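Local coordinates for hypothetical protein TTHA0179 (Thermus thermophilus, PDB 2DPW) that is of unknown function but has a MobA-like NTP-transferase domain and probably acts as a nucleotidyltransferase, at residues 2-10 / 83-92; 46-54 / 61-69. All coordinates share one frame; numbering follows the deposited sequence.

Contact 1. Residues 2-10 / 83-92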
loop_
_atom_site.group_PDB
_atom_site.type_symbol
_atom_site.label_atom_id
_atom_site.label_comp_id
_atom_site.label_asym_id
_atom_site.label_seq_id
_atom_site.Cartn_x
_atom_site.Cartn_y
_atom_site.Cartn_z
ATOM N N ARG A 2 -20.149 7.221 -3.416
ATOM C CA ARG A 2 -19.042 6.356 -3.020
ATOM C C ARG A 2 -17.683 7.030 -3.169
ATOM O O ARG A 2 -17.376 7.597 -4.221
ATOM C CB ARG A 2 -19.034 5.080 -3.860
ATOM C CG ARG A 2 -20.354 4.339 -3.915
ATOM C CD ARG A 2 -20.321 3.254 -4.990
ATOM N NE ARG A 2 -19.408 2.174 -4.635
ATOM C CZ ARG A 2 -19.722 1.150 -3.846
ATOM N NH1 ARG A 2 -20.937 1.054 -3.327
ATOM N NH2 ARG A 2 -18.815 0.224 -3.570
ATOM N N PRO A 3 -16.855 6.983 -2.107
ATOM C CA PRO A 3 -15.516 7.573 -2.115
ATOM C C PRO A 3 -14.600 6.758 -3.035
ATOM O O PRO A 3 -14.844 5.573 -3.301
ATOM C CB PRO A 3 -15.082 7.476 -0.653
ATOM C CG PRO A 3 -16.343 7.531 0.077
ATOM C CD PRO A 3 -17.222 6.608 -0.734
ATOM N N SER A 4 -13.536 7.393 -3.501
ATOM C CA SER A 4 -12.622 6.734 -4.409
ATOM C C SER A 4 -11.535 5.904 -3.776
ATOM O O SER A 4 -11.145 6.104 -2.631
ATOM C CB SER A 4 -11.986 7.760 -5.336
ATOM O OG SER A 4 -12.963 8.286 -6.207
ATOM N N ALA A 5 -11.060 4.955 -4.563
ATOM C CA ALA A 5 -9.994 4.064 -4.167
ATOM C C ALA A 5 -9.150 3.934 -5.420
ATOM O O ALA A 5 -9.638 4.191 -6.522
ATOM C CB ALA A 5 -10.559 2.723 -3.780
ATOM N N ILE A 6 -7.884 3.573 -5.273
ATOM C CA ILE A 6 -7.045 3.404 -6.450
ATOM C C ILE A 6 -6.246 2.137 -6.312
ATOM O O ILE A 6 -5.652 1.864 -5.275
ATOM C CB ILE A 6 -6.066 4.576 -6.663
ATOM C CG1 ILE A 6 -6.848 5.887 -6.818
ATOM C CG2 ILE A 6 -5.190 4.287 -7.884
ATOM C CD1 ILE A 6 -5.997 7.111 -7.051
ATOM N N VAL A 7 -6.237 1.356 -7.372
ATOM C CA VAL A 7 -5.505 0.118 -7.360
ATOM C C VAL A 7 -4.381 0.164 -8.365
ATOM O O VAL A 7 -4.602 0.237 -9.582
ATOM C CB VAL A 7 -6.418 -1.043 -7.673
ATOM C CG1 VAL A 7 -5.642 -2.316 -7.663
ATOM C CG2 VAL A 7 -7.529 -1.082 -6.651
ATOM N N LEU A 8 -3.167 0.142 -7.828
ATOM C CA LEU A 8 -1.962 0.171 -8.630
ATOM C C LEU A 8 -1.556 -1.265 -8.853
ATOM O O LEU A 8 -0.666 -1.786 -8.190
ATOM C CB LEU A 8 -0.871 0.931 -7.884
ATOM C CG LEU A 8 -1.255 2.375 -7.552
ATOM C CD1 LEU A 8 -0.114 3.036 -6.813
ATOM C CD2 LEU A 8 -1.582 3.138 -8.841
ATOM N N ALA A 9 -2.251 -1.905 -9.781
ATOM C CA ALA A 9 -1.990 -3.290 -10.121
ATOM C C ALA A 9 -0.978 -3.286 -11.239
ATOM O O ALA A 9 -0.602 -4.335 -11.761
ATOM C CB ALA A 9 -3.262 -3.965 -10.577
ATOM N N GLY A 10 -0.543 -2.092 -11.610
ATOM C CA GLY A 10 0.433 -1.979 -12.668
ATOM C C GLY A 10 1.704 -2.699 -12.274
ATOM O O GLY A 10 1.931 -2.996 -11.097
ATOM N N VAL A 83 -9.589 11.536 -9.278
ATOM C CA VAL A 83 -10.321 11.340 -8.035
ATOM C C VAL A 83 -10.377 12.615 -7.211
ATOM O O VAL A 83 -9.735 13.606 -7.547
ATOM C CB VAL A 83 -9.697 10.206 -7.182
ATOM C CG1 VAL A 83 -9.588 8.939 -8.006
ATOM C CG2 VAL A 83 -8.333 10.621 -6.665
ATOM N N GLU A 84 -11.158 12.590 -6.137
ATOM C CA GLU A 84 -11.289 13.747 -5.261
ATOM C C GLU A 84 -11.506 13.289 -3.824
ATOM O O GLU A 84 -11.975 12.174 -3.584
ATOM C CB GLU A 84 -12.466 14.623 -5.702
ATOM C CG GLU A 84 -12.342 15.257 -7.102
ATOM C CD GLU A 84 -11.238 16.315 -7.205
ATOM O OE1 GLU A 84 -11.050 17.091 -6.238
ATOM O OE2 GLU A 84 -10.572 16.381 -8.263
ATOM N N GLY A 85 -11.145 14.147 -2.874
ATOM C CA GLY A 85 -11.320 13.840 -1.464
ATOM C C GLY A 85 -10.254 12.969 -0.842
ATOM O O GLY A 85 -9.075 13.081 -1.181
ATOM N N ARG A 86 -10.663 12.115 0.093
ATOM C CA ARG A 86 -9.732 11.202 0.746
ATOM C C ARG A 86 -9.816 9.904 -0.039
ATOM O O ARG A 86 -10.910 9.392 -0.270
ATOM C CB ARG A 86 -10.127 10.960 2.198
ATOM C CG ARG A 86 -8.962 10.511 3.056
ATOM C CD ARG A 86 -9.297 10.450 4.548
ATOM N NE ARG A 86 -10.259 9.390 4.849
ATOM C CZ ARG A 86 -10.553 8.965 6.076
ATOM N NH1 ARG A 86 -9.955 9.509 7.131
ATOM N NH2 ARG A 86 -11.444 7.996 6.249
ATOM N N VAL A 87 -8.664 9.391 -0.467
ATOM C CA VAL A 87 -8.609 8.164 -1.256
ATOM C C VAL A 87 -7.709 7.086 -0.687
ATOM O O VAL A 87 -6.626 7.359 -0.170
ATOM C CB VAL A 87 -8.145 8.452 -2.697
ATOM C CG1 VAL A 87 -7.967 7.142 -3.472
ATOM C CG2 VAL A 87 -9.168 9.341 -3.391
ATOM N N LEU A 88 -8.177 5.850 -0.799
ATOM C CA LEU A 88 -7.425 4.714 -0.320
ATOM C C LEU A 88 -6.702 4.064 -1.484
ATOM O O LEU A 88 -7.299 3.694 -2.490
ATOM C CB LEU A 88 -8.347 3.704 0.348
ATOM C CG LEU A 88 -7.656 2.426 0.823
ATOM C CD1 LEU A 88 -6.539 2.769 1.798
ATOM C CD2 LEU A 88 -8.669 1.516 1.472
ATOM N N VAL A 89 -5.396 3.941 -1.343
ATOM C CA VAL A 89 -4.609 3.343 -2.388
ATOM C C VAL A 89 -4.241 1.939 -1.993
ATOM O O VAL A 89 -4.028 1.649 -0.816
ATOM C CB VAL A 89 -3.326 4.131 -2.631
ATOM C CG1 VAL A 89 -2.551 3.511 -3.787
ATOM C CG2 VAL A 89 -3.671 5.576 -2.915
ATOM N N ALA A 90 -4.170 1.072 -2.991
ATOM C CA ALA A 90 -3.810 -0.315 -2.764
ATOM C C ALA A 90 -3.167 -0.940 -3.987
ATOM O O ALA A 90 -3.457 -0.563 -5.127
ATOM C CB ALA A 90 -5.034 -1.111 -2.375
ATOM N N THR A 91 -2.275 -1.888 -3.731
ATOM C CA THR A 91 -1.621 -2.630 -4.798
ATOM C C THR A 91 -2.546 -3.805 -5.144
ATOM O O THR A 91 -3.338 -4.246 -4.309
ATOM C CB THR A 91 -0.272 -3.182 -4.343
ATOM O OG1 THR A 91 -0.470 -4.068 -3.232
ATOM C CG2 THR A 91 0.645 -2.054 -3.942
ATOM N N GLY A 92 -2.446 -4.316 -6.362
ATOM C CA GLY A 92 -3.313 -5.412 -6.748
ATOM C C GLY A 92 -2.856 -6.819 -6.402
ATOM O O GLY A 92 -3.371 -7.774 -6.981
#
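Peptide units are the flat groups between Ile-6 and its partners Leu-88 and Ala-90. Ala-90 N sits nearly along the C=O axis of Ile-6, 2.8 Å from its O, while Ile-6 N meets Leu-88 O from a little outside the carbonyl plane. Leu-8 N to Ala-90 O (2.8 Å) continues this parallel ladder; Leu-88 N to Ser-4 O is a weak rung at its start. Ala-5, Val-7, Leu-88 and Ala-90 clothe one face of the sheet, Ile-6 and Val-89 the other. Val-87 spans the strands with both branches: CG1, anti to the backbone N (chi1 175°), lies 3.7 Å from Ile-6 CG1, the two side chains crossing at about a right angle, and CG2 lies 3.8 Å from Ser-4 CB. An alanine here would probably leave Ile-6 CG1 and Ser-4 CB without these methyls and open a gap beside strand 4-8. A side chain at Gly-92 would probably run into Ala-9, which suits glycine to the place. These buried strands lie centrally in the Rossmann-like sheet: helix 35-44 covers Ala-5 and Val-7, helix 72-81 covers Ile-6, Leu-8 and Val-89, and strands 48-52 and 148-152 flank the pair.

Contact 2. Residues 46-54 / 61-69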
loop_
_atom_site.group_PDB
_atom_site.type_symbol
_atom_site.label_atom_id
_atom_site.label_comp_id
_atom_site.label_asym_id
_atom_site.label_seq_id
_atom_site.Cartn_x
_atom_site.Cartn_y
_atom_site.Cartn_z
ATOM N N GLY A 46 -17.755 -0.080 0.284
ATOM C CA GLY A 46 -18.397 1.131 -0.198
ATOM C C GLY A 46 -17.590 2.124 -1.016
ATOM O O GLY A 46 -17.972 3.293 -1.111
ATOM N N LEU A 47 -16.497 1.679 -1.625
ATOM C CA LEU A 47 -15.665 2.580 -2.418
ATOM C C LEU A 47 -15.752 2.297 -3.908
ATOM O O LEU A 47 -16.148 1.211 -4.324
ATOM C CB LEU A 47 -14.205 2.452 -1.999
ATOM C CG LEU A 47 -13.877 2.567 -0.517
ATOM C CD1 LEU A 47 -12.424 2.190 -0.276
ATOM C CD2 LEU A 47 -14.144 3.974 -0.062
ATOM N N SER A 48 -15.368 3.289 -4.700
ATOM C CA SER A 48 -15.344 3.170 -6.151
ATOM C C SER A 48 -13.856 3.121 -6.539
ATOM O O SER A 48 -13.163 4.129 -6.475
ATOM C CB SER A 48 -16.022 4.386 -6.780
ATOM O OG SER A 48 -16.055 4.285 -8.194
ATOM N N PRO A 49 -13.349 1.940 -6.934
ATOM C CA PRO A 49 -11.949 1.740 -7.319
ATOM C C PRO A 49 -11.509 2.137 -8.716
ATOM O O PRO A 49 -12.102 1.727 -9.711
ATOM C CB PRO A 49 -11.734 0.239 -7.110
ATOM C CG PRO A 49 -12.878 -0.198 -6.255
ATOM C CD PRO A 49 -14.008 0.639 -6.758
ATOM N N VAL A 50 -10.449 2.930 -8.784
ATOM C CA VAL A 50 -9.879 3.322 -10.060
ATOM C C VAL A 50 -8.774 2.285 -10.205
ATOM O O VAL A 50 -8.015 2.053 -9.267
ATOM C CB VAL A 50 -9.263 4.729 -10.015
ATOM C CG1 VAL A 50 -8.510 5.003 -11.305
ATOM C CG2 VAL A 50 -10.364 5.767 -9.839
ATOM N N TYR A 51 -8.689 1.668 -11.375
ATOM C CA TYR A 51 -7.714 0.626 -11.644
ATOM C C TYR A 51 -6.600 1.027 -12.601
ATOM O O TYR A 51 -6.852 1.325 -13.768
ATOM C CB TYR A 51 -8.435 -0.594 -12.225
ATOM C CG TYR A 51 -7.507 -1.719 -12.605
ATOM C CD1 TYR A 51 -6.945 -2.541 -11.633
ATOM C CD2 TYR A 51 -7.144 -1.926 -13.933
ATOM C CE1 TYR A 51 -6.045 -3.538 -11.970
ATOM C CE2 TYR A 51 -6.238 -2.920 -14.283
ATOM C CZ TYR A 51 -5.693 -3.724 -13.294
ATOM O OH TYR A 51 -4.798 -4.710 -13.631
ATOM N N VAL A 52 -5.360 1.016 -12.129
ATOM C CA VAL A 52 -4.258 1.343 -13.021
ATOM C C VAL A 52 -3.505 0.051 -13.361
ATOM O O VAL A 52 -2.932 -0.594 -12.494
ATOM C CB VAL A 52 -3.310 2.376 -12.382
ATOM C CG1 VAL A 52 -2.472 3.039 -13.458
ATOM C CG2 VAL A 52 -4.119 3.416 -11.614
ATOM N N GLY A 53 -3.538 -0.336 -14.628
ATOM C CA GLY A 53 -2.871 -1.556 -15.053
ATOM C C GLY A 53 -3.569 -2.160 -16.263
ATOM O O GLY A 53 -4.440 -1.528 -16.858
ATOM N N GLU A 54 -3.200 -3.376 -16.641
ATOM C CA GLU A 54 -3.830 -4.007 -17.794
ATOM C C GLU A 54 -5.156 -4.641 -17.394
ATOM O O GLU A 54 -5.242 -5.328 -16.375
ATOM C CB GLU A 54 -2.913 -5.068 -18.379
ATOM C CG GLU A 54 -3.342 -5.563 -19.735
ATOM C CD GLU A 54 -2.555 -6.782 -20.170
ATOM O OE1 GLU A 54 -1.306 -6.746 -20.093
ATOM O OE2 GLU A 54 -3.188 -7.776 -20.589
ATOM N N ALA A 61 -15.900 -5.011 -12.634
ATOM C CA ALA A 61 -15.366 -3.946 -13.461
ATOM C C ALA A 61 -15.070 -2.726 -12.581
ATOM O O ALA A 61 -15.901 -2.296 -11.775
ATOM C CB ALA A 61 -16.369 -3.591 -14.561
ATOM N N PRO A 62 -13.859 -2.180 -12.699
ATOM C CA PRO A 62 -13.487 -1.012 -11.904
ATOM C C PRO A 62 -14.164 0.233 -12.450
ATOM O O PRO A 62 -14.585 0.260 -13.601
ATOM C CB PRO A 62 -11.968 -0.969 -12.044
ATOM C CG PRO A 62 -11.739 -1.561 -13.413
ATOM C CD PRO A 62 -12.702 -2.724 -13.429
ATOM N N ALA A 63 -14.260 1.261 -11.619
ATOM C CA ALA A 63 -14.898 2.515 -12.008
ATOM C C ALA A 63 -14.235 3.139 -13.215
ATOM O O ALA A 63 -14.901 3.680 -14.095
ATOM C CB ALA A 63 -14.858 3.479 -10.871
ATOM N N LEU A 64 -12.914 3.077 -13.239
ATOM C CA LEU A 64 -12.140 3.627 -14.331
ATOM C C LEU A 64 -10.910 2.730 -14.474
ATOM O O LEU A 64 -10.410 2.181 -13.488
ATOM C CB LEU A 64 -11.738 5.080 -14.007
ATOM C CG LEU A 64 -10.903 5.796 -15.076
ATOM C CD1 LEU A 64 -11.762 6.095 -16.279
ATOM C CD2 LEU A 64 -10.315 7.078 -14.530
ATOM N N THR A 65 -10.420 2.591 -15.700
ATOM C CA THR A 65 -9.266 1.747 -15.951
ATOM C C THR A 65 -8.192 2.523 -16.688
ATOM O O THR A 65 -8.219 2.613 -17.909
ATOM C CB THR A 65 -9.692 0.560 -16.791
ATOM O OG1 THR A 65 -11.069 0.266 -16.505
ATOM C CG2 THR A 65 -8.849 -0.650 -16.481
ATOM N N LEU A 66 -7.257 3.102 -15.948
ATOM C CA LEU A 66 -6.172 3.864 -16.563
ATOM C C LEU A 66 -5.058 2.886 -16.905
ATOM O O LEU A 66 -4.942 1.832 -16.282
ATOM C CB LEU A 66 -5.658 4.941 -15.596
ATOM C CG LEU A 66 -6.797 5.818 -15.035
ATOM C CD1 LEU A 66 -6.323 6.648 -13.869
ATOM C CD2 LEU A 66 -7.348 6.708 -16.127
ATOM N N PRO A 67 -4.240 3.207 -17.925
ATOM C CA PRO A 67 -3.122 2.353 -18.355
ATOM C C PRO A 67 -1.936 2.444 -17.399
ATOM O O PRO A 67 -2.011 3.070 -16.338
ATOM C CB PRO A 67 -2.771 2.916 -19.722
ATOM C CG PRO A 67 -3.016 4.379 -19.528
ATOM C CD PRO A 67 -4.346 4.393 -18.795
ATOM N N ASP A 68 -0.829 1.841 -17.795
ATOM C CA ASP A 68 0.357 1.851 -16.964
ATOM C C ASP A 68 1.357 2.883 -17.446
ATOM O O ASP A 68 1.729 2.884 -18.617
ATOM C CB ASP A 68 1.012 0.480 -16.995
ATOM C CG ASP A 68 2.040 0.303 -15.908
ATOM O OD1 ASP A 68 2.720 1.292 -15.558
ATOM O OD2 ASP A 68 2.174 -0.833 -15.408
ATOM N N ARG A 69 1.796 3.764 -16.557
ATOM C CA ARG A 69 2.780 4.755 -16.950
ATOM C C ARG A 69 4.168 4.356 -16.468
ATOM O O ARG A 69 5.061 5.184 -16.370
ATOM C CB ARG A 69 2.383 6.149 -16.450
ATOM C CG ARG A 69 1.231 6.736 -17.264
ATOM C CD ARG A 69 1.005 8.232 -17.048
ATOM N NE ARG A 69 0.030 8.834 -17.972
ATOM C CZ ARG A 69 -0.446 8.281 -19.095
ATOM N NH1 ARG A 69 -0.069 7.070 -19.492
ATOM N NH2 ARG A 69 -1.310 8.958 -19.844
#
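Tyr-51 meets Pro-62 and Thr-65 as its side chain runs out from the strand. CB is 3.6 Å from Pro-62 CB and also lies near Leu-64 O, so the start of the side chain rests on proline carbon. With CG anti to the backbone N (chi1 177°), the ring is carried to Thr-65, whose CG2 lies near the ring plane at the CD2 edge; CE1, across the ring, packs on Ala-9. At the tip, OH donates to Glu-54 O at 2.8 Å, approaching from above the carbonyl plane, 41° out of it. This bond ties the ring to the residues following its own strand and probably limits its rotation. Tyrosine suits the place because it supplies both an apolar flank for Pro-62 and Thr-65 and a donor at the far end. At Gly-53 a CB would probably run into the Tyr-51 hydroxyl, and the backbone angles by themselves call for glycine.

The backbone ladder is parallel. Tyr-51 N gives a nearly straight bond (172°) to Leu-64 O at 2.8 Å, the return from Leu-66 N to Tyr-51 O is weak, and Gly-53 N reaches Leu-66 O at 3.1 Å. Ala-63 N bonds to Pro-49 O at the start of the ladder; Pro-49, lacking an N-H, contributes through its carbonyl oxygen. On the opposite face from the tyrosine, Val-50 CG1 packs 3.8 Å from Leu-66 CD1, two branched chains crossing obliquely. Helix 72-81 covers this face, touching Val-52 and Leu-66, whereas helix 35-44 lies against Pro-49 and Tyr-51; strand 4-8 borders strand 48-52 on the side away from strand 64-66.

Overall arrangement
Strands 4-8 and 48-52 are neighbours, so the two contacts join into one parallel sheet in the order 64-66, 48-52, 4-8, 86-91, as in the Rossmann-like sheet of GT-A nucleotidyltransferases. Probable backbone bonds, Val-7 N with Val-50 O and Val-50 N with Ala-5 O, stitch them together. Contact 2 is nested within the chain loop closed by contact 1. Both share helices 35-44 and 72-81, one on each face. Contact 1 is the buried centre, held by small and branched aliphatic residues. Contact 2 lies nearer the surface: strand 64-66 is short, prolines flank it, and an aromatic ring is added whose hydroxyl is tied within segment 46-54. Between the strands, both contacts use backbone hydrogen bonds.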